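Local coordinates for protein beta-fructofuranosidase (Bifidobacterium adolescentis, PDB 6NOB) that probably hydrolyses the terminal beta-fructofuranoside linkage of sucrose and related fructosides, as a member of glycoside hydrolase family 32, at residues Arg218-Arg223 and Pro270-Gly275; Pro283-Met288 and Ser345-Leu350. One frame throughout, in Å; residues are numbered along the deposited sequence.

Contact 1. Residues Arg218-Arg223 and Pro270-Gly275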
ATOM      1  N   ARG A 218      -3.360   3.791  18.770  1.00 29.82           N
ATOM      2  CA  ARG A 218      -4.778   3.889  18.459  1.00 32.11           C
ATOM      3  C   ARG A 218      -4.954   3.891  16.947  1.00 31.26           C
ATOM      4  O   ARG A 218      -4.350   4.710  16.245  1.00 31.82           O
ATOM      5  CB  ARG A 218      -5.417   5.139  19.066  1.00 25.40           C
ATOM      6  CG  ARG A 218      -6.909   5.232  18.763  1.00 24.95           C
ATOM      7  CD  ARG A 218      -7.651   6.171  19.702  1.00 27.68           C
ATOM      8  NE  ARG A 218      -7.703   5.680  21.078  1.00 34.11           N
ATOM      9  CZ  ARG A 218      -8.484   4.687  21.494  1.00 38.07           C
ATOM     10  NH1 ARG A 218      -9.277   4.053  20.636  1.00 37.48           N
ATOM     11  NH2 ARG A 218      -8.466   4.320  22.769  1.00 32.42           N
ATOM     12  N   LEU A 219      -5.775   2.975  16.453  1.00 30.96           N
ATOM     13  CA  LEU A 219      -6.053   2.858  15.033  1.00 32.06           C
ATOM     14  C   LEU A 219      -7.461   3.344  14.746  1.00 34.06           C
ATOM     15  O   LEU A 219      -8.378   3.124  15.542  1.00 35.94           O
ATOM     16  CB  LEU A 219      -5.881   1.415  14.562  1.00 28.12           C
ATOM     17  CG  LEU A 219      -4.450   0.991  14.884  1.00 39.39           C
ATOM     18  CD1 LEU A 219      -4.426  -0.262  15.741  1.00 38.11           C
ATOM     19  CD2 LEU A 219      -3.637   0.825  13.614  1.00 35.18           C
ATOM     20  N   TYR A 220      -7.614   4.036  13.620  1.00 34.75           N
ATOM     21  CA  TYR A 220      -8.913   4.423  13.083  1.00 32.58           C
ATOM     22  C   TYR A 220      -9.030   3.801  11.701  1.00 35.57           C
ATOM     23  O   TYR A 220      -8.192   4.065  10.834  1.00 37.76           O
ATOM     24  CB  TYR A 220      -9.053   5.946  13.002  1.00 25.48           C
ATOM     25  CG  TYR A 220      -9.044   6.648  14.341  1.00 31.85           C
ATOM     26  CD1 TYR A 220     -10.232   6.902  15.017  1.00 29.72           C
ATOM     27  CD2 TYR A 220      -7.853   7.072  14.924  1.00 27.35           C
ATOM     28  CE1 TYR A 220     -10.236   7.547  16.237  1.00 30.77           C
ATOM     29  CE2 TYR A 220      -7.847   7.718  16.149  1.00 32.29           C
ATOM     30  CZ  TYR A 220      -9.044   7.954  16.799  1.00 36.00           C
ATOM     31  OH  TYR A 220      -9.056   8.599  18.016  1.00 33.60           O
ATOM     32  N   LEU A 221     -10.052   2.973  11.496  1.00 35.76           N
ATOM     33  CA  LEU A 221     -10.172   2.215  10.259  1.00 32.78           C
ATOM     34  C   LEU A 221     -11.615   2.211   9.780  1.00 39.63           C
ATOM     35  O   LEU A 221     -12.541   2.589  10.502  1.00 40.22           O
ATOM     36  CB  LEU A 221      -9.673   0.774  10.430  1.00 28.20           C
ATOM     37  CG  LEU A 221     -10.505  -0.118  11.354  1.00 28.36           C
ATOM     38  CD1 LEU A 221     -10.660  -1.509  10.757  1.00 26.35           C
ATOM     39  CD2 LEU A 221      -9.873  -0.195  12.734  1.00 28.23           C
ATOM     40  N   THR A 222     -11.795   1.765   8.540  1.00 39.81           N
ATOM     41  CA  THR A 222     -13.107   1.619   7.929  1.00 35.64           C
ATOM     42  C   THR A 222     -13.572   0.175   8.041  1.00 34.94           C
ATOM     43  O   THR A 222     -12.807  -0.752   7.752  1.00 38.31           O
ATOM     44  CB  THR A 222     -13.080   2.035   6.457  1.00 32.47           C
ATOM     45  OG1 THR A 222     -12.821   3.438   6.363  1.00 35.43           O
ATOM     46  CG2 THR A 222     -14.413   1.717   5.781  1.00 24.44           C
ATOM     47  N   ARG A 223     -14.815  -0.010   8.472  1.00 31.99           N
ATOM     48  CA  ARG A 223     -15.503  -1.286   8.351  1.00 32.71           C
ATOM     49  C   ARG A 223     -16.431  -1.210   7.147  1.00 36.34           C
ATOM     50  O   ARG A 223     -17.162  -0.228   6.985  1.00 38.84           O
ATOM     51  CB  ARG A 223     -16.297  -1.619   9.616  1.00 30.45           C
ATOM     52  CG  ARG A 223     -15.453  -2.160  10.757  1.00 30.51           C
ATOM     53  CD  ARG A 223     -15.069  -3.609  10.514  1.00 32.08           C
ATOM     54  NE  ARG A 223     -14.093  -4.083  11.489  1.00 34.11           N
ATOM     55  CZ  ARG A 223     -13.489  -5.265  11.426  1.00 33.32           C
ATOM     56  NH1 ARG A 223     -13.764  -6.096  10.431  1.00 27.25           N
ATOM     57  NH2 ARG A 223     -12.609  -5.614  12.356  1.00 32.78           N
ATOM     58  N   PRO A 270      -9.987   6.474   6.896  1.00 34.20           N
ATOM     59  CA  PRO A 270      -9.759   7.641   7.756  1.00 28.89           C
ATOM     60  C   PRO A 270      -8.281   7.839   8.041  1.00 35.54           C
ATOM     61  O   PRO A 270      -7.549   6.885   8.315  1.00 36.06           O
ATOM     62  CB  PRO A 270     -10.526   7.294   9.035  1.00 30.36           C
ATOM     63  CG  PRO A 270     -10.489   5.800   9.079  1.00 27.93           C
ATOM     64  CD  PRO A 270     -10.579   5.349   7.644  1.00 28.28           C
ATOM     65  N   LYS A 271      -7.847   9.096   7.978  1.00 37.57           N
ATOM     66  CA  LYS A 271      -6.469   9.474   8.278  1.00 31.87           C
ATOM     67  C   LYS A 271      -6.509  10.585   9.319  1.00 34.06           C
ATOM     68  O   LYS A 271      -7.013  11.678   9.045  1.00 37.46           O
ATOM     69  CB  LYS A 271      -5.733   9.920   7.014  1.00 27.25           C
ATOM     70  CG  LYS A 271      -4.344   9.320   6.860  1.00 27.43           C
ATOM     71  CD  LYS A 271      -3.439   9.747   8.001  1.00 29.25           C
ATOM     72  CE  LYS A 271      -2.066   9.116   7.888  1.00 27.59           C
ATOM     73  NZ  LYS A 271      -1.190   9.521   9.026  1.00 30.74           N
ATOM     74  N   VAL A 272      -5.988  10.304  10.510  1.00 33.10           N
ATOM     75  CA  VAL A 272      -6.059  11.221  11.642  1.00 31.94           C
ATOM     76  C   VAL A 272      -4.692  11.876  11.810  1.00 33.71           C
ATOM     77  O   VAL A 272      -3.688  11.190  12.039  1.00 32.71           O
ATOM     78  CB  VAL A 272      -6.500  10.494  12.923  1.00 29.93           C
ATOM     79  CG1 VAL A 272      -6.579  11.461  14.098  1.00 29.35           C
ATOM     80  CG2 VAL A 272      -7.845   9.815  12.711  1.00 33.60           C
ATOM     81  N   GLU A 273      -4.653  13.200  11.691  1.00 33.72           N
ATOM     82  CA  GLU A 273      -3.417  13.970  11.750  1.00 34.10           C
ATOM     83  C   GLU A 273      -3.459  14.874  12.971  1.00 37.77           C
ATOM     84  O   GLU A 273      -4.395  15.662  13.129  1.00 43.17           O
ATOM     85  CB  GLU A 273      -3.226  14.805  10.484  1.00 26.72           C
ATOM     86  CG  GLU A 273      -2.067  15.785  10.569  1.00 33.68           C
ATOM     87  CD  GLU A 273      -0.735  15.100  10.812  1.00 37.14           C
ATOM     88  OE1 GLU A 273      -0.505  14.021  10.223  1.00 35.36           O
ATOM     89  OE2 GLU A 273       0.078  15.639  11.593  1.00 38.78           O
ATOM     90  N   CYS A 274      -2.440  14.777  13.821  1.00 39.92           N
ATOM     91  CA  CYS A 274      -2.438  15.512  15.076  1.00 41.80           C
ATOM     92  C   CYS A 274      -1.377  16.597  15.145  1.00 41.47           C
ATOM     93  O   CYS A 274      -1.399  17.390  16.091  1.00 46.28           O
ATOM     94  CB  CYS A 274      -2.253  14.541  16.254  1.00 40.34           C
ATOM     95  SG  CYS A 274      -3.632  13.415  16.468  1.00 42.79           S
ATOM     96  N   GLY A 275      -0.470  16.668  14.173  1.00 41.91           N
ATOM     97  CA  GLY A 275       0.671  17.555  14.272  1.00 33.46           C
ATOM     98  C   GLY A 275       0.624  18.799  13.408  1.00 36.14           C
ATOM     99  O   GLY A 275       1.664  19.420  13.171  1.00 38.80           O
TER
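Tyr220 lies against Val272 and Pro270 where strand 216-227 runs past strand 268-273. The two short segments are nearly antiparallel, at 156°, but their axes stay 6.5 Å apart at closest approach, so side chains rather than paired backbones fill the interface. Tyr220 CB touches both apolar partners, 4.1 Å from Val272 CG2 and slightly farther from Pro270 CG. Further out, CG stays beside the same methyl group, and CD2 makes the closest contact of the ring, 3.5 Å from Val272 CG2. CE2 begins to draw away, 4.0 Å from Val272 CG2, and the hydroxyl at the tip reaches past Val272 to pack on Leu350. With CG of Tyr220 anti to the carbonyl carbon (chi1 -65°), the ring is carried against Val272 and meets the methyl obliquely. Val272 offers only this one branch, CG2, to the ring.

At the other end, Pro270 lays its own ring against a backbone carbonyl and a side-chain hydroxyl of the opposing strand: CG is 3.4 Å from Tyr220 O, and CD is 3.2 Å from Thr222 OG1. That hydroxyl is hydrogen-bonded to Gln238 OE1 and Asp269 N, which fixes its position beside the proline. Pro270 ends an Arg-Asp-Pro sequence, a signature of family 32 enzymes whose aspartate lies in the active site of relatives. Within the five-bladed propeller of the family, the contact joins two blades. Its chemistry, a buried apolar patch flanked by a doubly bonded threonine hydroxyl, implies cohesion by close fit between sheets, with polar bonding anchoring one end next to the aspartate of this signature.

Contact 2. Residues Pro283-Met288 and Ser345-Leu350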
ATOM      1  N   PRO A 283      -5.964  23.798  17.959  1.00 44.24           N
ATOM      2  CA  PRO A 283      -4.832  23.004  18.464  1.00 42.69           C
ATOM      3  C   PRO A 283      -5.227  21.977  19.510  1.00 46.41           C
ATOM      4  O   PRO A 283      -4.455  21.042  19.760  1.00 45.46           O
ATOM      5  CB  PRO A 283      -3.889  24.065  19.045  1.00 33.72           C
ATOM      6  CG  PRO A 283      -4.784  25.210  19.392  1.00 37.29           C
ATOM      7  CD  PRO A 283      -5.868  25.216  18.348  1.00 40.46           C
ATOM      8  N   ASP A 284      -6.401  22.112  20.122  1.00 46.93           N
ATOM      9  CA  ASP A 284      -6.898  21.147  21.091  1.00 42.50           C
ATOM     10  C   ASP A 284      -7.727  20.039  20.451  1.00 43.30           C
ATOM     11  O   ASP A 284      -8.321  19.233  21.174  1.00 44.68           O
ATOM     12  CB  ASP A 284      -7.727  21.858  22.165  1.00 49.19           C
ATOM     13  CG  ASP A 284      -6.921  22.883  22.940  1.00 56.79           C
ATOM     14  OD1 ASP A 284      -5.743  22.603  23.251  1.00 57.33           O
ATOM     15  OD2 ASP A 284      -7.465  23.971  23.232  1.00 59.32           O
ATOM     16  N   ARG A 285      -7.777  19.973  19.122  1.00 37.81           N
ATOM     17  CA  ARG A 285      -8.543  18.947  18.428  1.00 38.28           C
ATOM     18  C   ARG A 285      -7.658  18.230  17.419  1.00 39.44           C
ATOM     19  O   ARG A 285      -6.788  18.843  16.794  1.00 43.82           O
ATOM     20  CB  ARG A 285      -9.765  19.548  17.717  1.00 39.35           C
ATOM     21  CG  ARG A 285     -10.725  20.290  18.641  1.00 37.61           C
ATOM     22  CD  ARG A 285     -11.940  20.817  17.884  1.00 39.94           C
ATOM     23  NE  ARG A 285     -12.902  19.761  17.579  1.00 44.13           N
ATOM     24  CZ  ARG A 285     -13.840  19.338  18.421  1.00 38.87           C
ATOM     25  NH1 ARG A 285     -13.947  19.880  19.626  1.00 35.18           N
ATOM     26  NH2 ARG A 285     -14.670  18.369  18.060  1.00 37.06           N
ATOM     27  N   ALA A 286      -7.878  16.926  17.275  1.00 40.11           N
ATOM     28  CA  ALA A 286      -7.268  16.144  16.212  1.00 36.78           C
ATOM     29  C   ALA A 286      -8.194  16.124  15.004  1.00 41.03           C
ATOM     30  O   ALA A 286      -9.416  16.213  15.139  1.00 40.85           O
ATOM     31  CB  ALA A 286      -6.979  14.717  16.677  1.00 31.19           C
ATOM     32  N   TYR A 287      -7.606  16.002  13.818  1.00 38.32           N
ATOM     33  CA  TYR A 287      -8.351  16.130  12.576  1.00 34.03           C
ATOM     34  C   TYR A 287      -8.251  14.856  11.749  1.00 38.41           C
ATOM     35  O   TYR A 287      -7.187  14.237  11.663  1.00 44.99           O
ATOM     36  CB  TYR A 287      -7.864  17.343  11.778  1.00 34.49           C
ATOM     37  CG  TYR A 287      -8.361  18.635  12.378  1.00 36.51           C
ATOM     38  CD1 TYR A 287      -7.692  19.230  13.442  1.00 35.72           C
ATOM     39  CD2 TYR A 287      -9.525  19.239  11.911  1.00 37.12           C
ATOM     40  CE1 TYR A 287      -8.154  20.406  14.010  1.00 37.74           C
ATOM     41  CE2 TYR A 287      -9.994  20.413  12.470  1.00 34.92           C
ATOM     42  CZ  TYR A 287      -9.306  20.992  13.520  1.00 39.48           C
ATOM     43  OH  TYR A 287      -9.768  22.161  14.082  1.00 40.08           O
ATOM     44  N   MET A 288      -9.379  14.476  11.145  1.00 32.79           N
ATOM     45  CA  MET A 288      -9.519  13.234  10.394  1.00 30.34           C
ATOM     46  C   MET A 288     -10.082  13.556   9.018  1.00 36.91           C
ATOM     47  O   MET A 288     -11.135  14.197   8.909  1.00 35.21           O
ATOM     48  CB  MET A 288     -10.437  12.251  11.137  1.00 30.89           C
ATOM     49  CG  MET A 288     -10.877  11.029  10.328  1.00 34.43           C
ATOM     50  SD  MET A 288     -12.318  10.177  11.027  1.00 34.27           S
ATOM     51  CE  MET A 288     -11.691   9.607  12.606  1.00 32.71           C
ATOM     52  N   SER A 345     -13.249  16.462  13.231  1.00 34.02           N
ATOM     53  CA  SER A 345     -12.347  16.789  14.327  1.00 36.71           C
ATOM     54  C   SER A 345     -12.943  16.332  15.650  1.00 36.49           C
ATOM     55  O   SER A 345     -14.164  16.299  15.826  1.00 38.52           O
ATOM     56  CB  SER A 345     -12.044  18.290  14.407  1.00 33.29           C
ATOM     57  OG  SER A 345     -13.216  19.034  14.663  1.00 39.03           O
ATOM     58  N   ALA A 346     -12.058  15.991  16.584  1.00 34.80           N
ATOM     59  CA  ALA A 346     -12.444  15.569  17.922  1.00 41.28           C
ATOM     60  C   ALA A 346     -11.523  16.216  18.946  1.00 43.09           C
ATOM     61  O   ALA A 346     -10.327  16.390  18.695  1.00 36.47           O
ATOM     62  CB  ALA A 346     -12.391  14.044  18.066  1.00 36.56           C
ATOM     63  N   LYS A 347     -12.084  16.563  20.102  1.00 45.17           N
ATOM     64  CA  LYS A 347     -11.289  17.164  21.165  1.00 43.36           C
ATOM     65  C   LYS A 347     -10.392  16.117  21.813  1.00 41.28           C
ATOM     66  O   LYS A 347     -10.860  15.052  22.228  1.00 44.58           O
ATOM     67  CB  LYS A 347     -12.196  17.804  22.216  1.00 43.03           C
ATOM     68  CG  LYS A 347     -11.434  18.539  23.306  1.00 55.28           C
ATOM     69  CD  LYS A 347     -12.138  19.825  23.712  1.00 66.36           C
ATOM     70  CE  LYS A 347     -11.239  20.694  24.580  1.00 70.93           C
ATOM     71  NZ  LYS A 347     -11.908  21.101  25.849  1.00 74.46           N
ATOM     72  N   LYS A 348      -9.100  16.421  21.893  1.00 39.85           N
ATOM     73  CA  LYS A 348      -8.169  15.542  22.579  1.00 39.83           C
ATOM     74  C   LYS A 348      -8.394  15.618  24.091  1.00 41.45           C
ATOM     75  O   LYS A 348      -8.842  16.645  24.608  1.00 43.72           O
ATOM     76  CB  LYS A 348      -6.731  15.922  22.234  1.00 39.91           C
ATOM     77  CG  LYS A 348      -6.386  15.717  20.765  1.00 38.29           C
ATOM     78  CD  LYS A 348      -5.013  16.275  20.422  1.00 37.88           C
ATOM     79  CE  LYS A 348      -4.981  17.791  20.536  1.00 37.99           C
ATOM     80  NZ  LYS A 348      -3.710  18.357  20.004  1.00 38.66           N
ATOM     81  N   PRO A 349      -8.105  14.530  24.831  1.00 36.64           N
ATOM     82  CA  PRO A 349      -7.579  13.224  24.405  1.00 35.47           C
ATOM     83  C   PRO A 349      -8.541  12.419  23.541  1.00 41.41           C
ATOM     84  O   PRO A 349      -9.755  12.608  23.613  1.00 39.96           O
ATOM     85  CB  PRO A 349      -7.328  12.499  25.731  1.00 33.64           C
ATOM     86  CG  PRO A 349      -8.267  13.145  26.691  1.00 36.21           C
ATOM     87  CD  PRO A 349      -8.300  14.588  26.290  1.00 29.67           C
ATOM     88  N   LEU A 350      -7.989  11.518  22.732  1.00 41.40           N
ATOM     89  CA  LEU A 350      -8.781  10.753  21.770  1.00 38.43           C
ATOM     90  C   LEU A 350      -9.307   9.462  22.400  1.00 39.20           C
ATOM     91  O   LEU A 350      -9.063   8.355  21.923  1.00 39.04           O
ATOM     92  CB  LEU A 350      -7.959  10.469  20.518  1.00 35.42           C
ATOM     93  CG  LEU A 350      -7.455  11.698  19.758  1.00 35.43           C
ATOM     94  CD1 LEU A 350      -6.688  11.291  18.512  1.00 33.39           C
ATOM     95  CD2 LEU A 350      -8.611  12.624  19.401  1.00 31.14           C
TER
HETATM   96  O   HOH W   1      -3.800  18.008  17.441  1.00 44.62           O
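Arg285 faces Lys347, Ala286 faces Ala346 and Tyr287 faces Ser345 in an antiparallel ladder, the strand axes 4.4 Å apart and inclined at 157°. Only the central alanines form a hydrogen-bonded pair, through Ala286 N to Ala346 O and Ala346 N to Ala286 O; the pairs on either side are non-hydrogen-bonded. Just past the strand end, Lys348 N adds one more backbone bond, to Asp284 O.

On the face of Arg285, Tyr287 and Ser345, the guanidinium grips Ser345 side-on. NE donates to Ser345 OG (3.0 Å) close to the guanidinium plane, while NH2 reaches Ser345 O (3.1 Å) from well above the carbonyl plane. The bend at chi3 (76°) folds NE back over the neighbouring strand, and Lys347 N lies over the centre of one guanidinium face. Glu359 also bonds Ser345 OG, while the like-charged Arg357 lies close to Arg285 NE. Ser345 CB rests over the Tyr287 ring, 3.8 Å from its centroid. An alanine in place of Arg285 takes away both donors, which would probably leave Ser345 OG held by Glu359 without its second partner and uncover the backbone at Lys347 N.

Ala286 CB, on the other face, packs against Leu350 CD2 (3.8 Å). The bend at chi3 (-67°) brings CE of Lys348 in toward Pro283 O, and NZ beyond it donates to that oxygen (2.8 Å) and to a water molecule. This is the pairing of two neighbouring strands inside one propeller blade, its backbone ladder reinforced by cationic side chains that seek out carbonyl and hydroxyl oxygens of the opposite segment.

How the contacts relate
From the N terminus, the chain first passes through 218-223 in one propeller blade and returns at 270-275 in the next, so contact 1 closes a loop of 46 residues. Contact 2 opens shortly afterwards at 283-288 and closes at 345-350, 56 residues later. The two loops are in series, neither nested nor crossed. They meet because strands 268-273 and 285-295 are sheet neighbours: Glu273 N probably hydrogen-bonds to Tyr287 O, and Cys274 SG packs on Ala286 CB. Arg218 NE also approaches Leu350 O. With centres about 11 Å apart, contact 1 attaches one blade to its neighbour and contact 2 holds strands together within that neighbour.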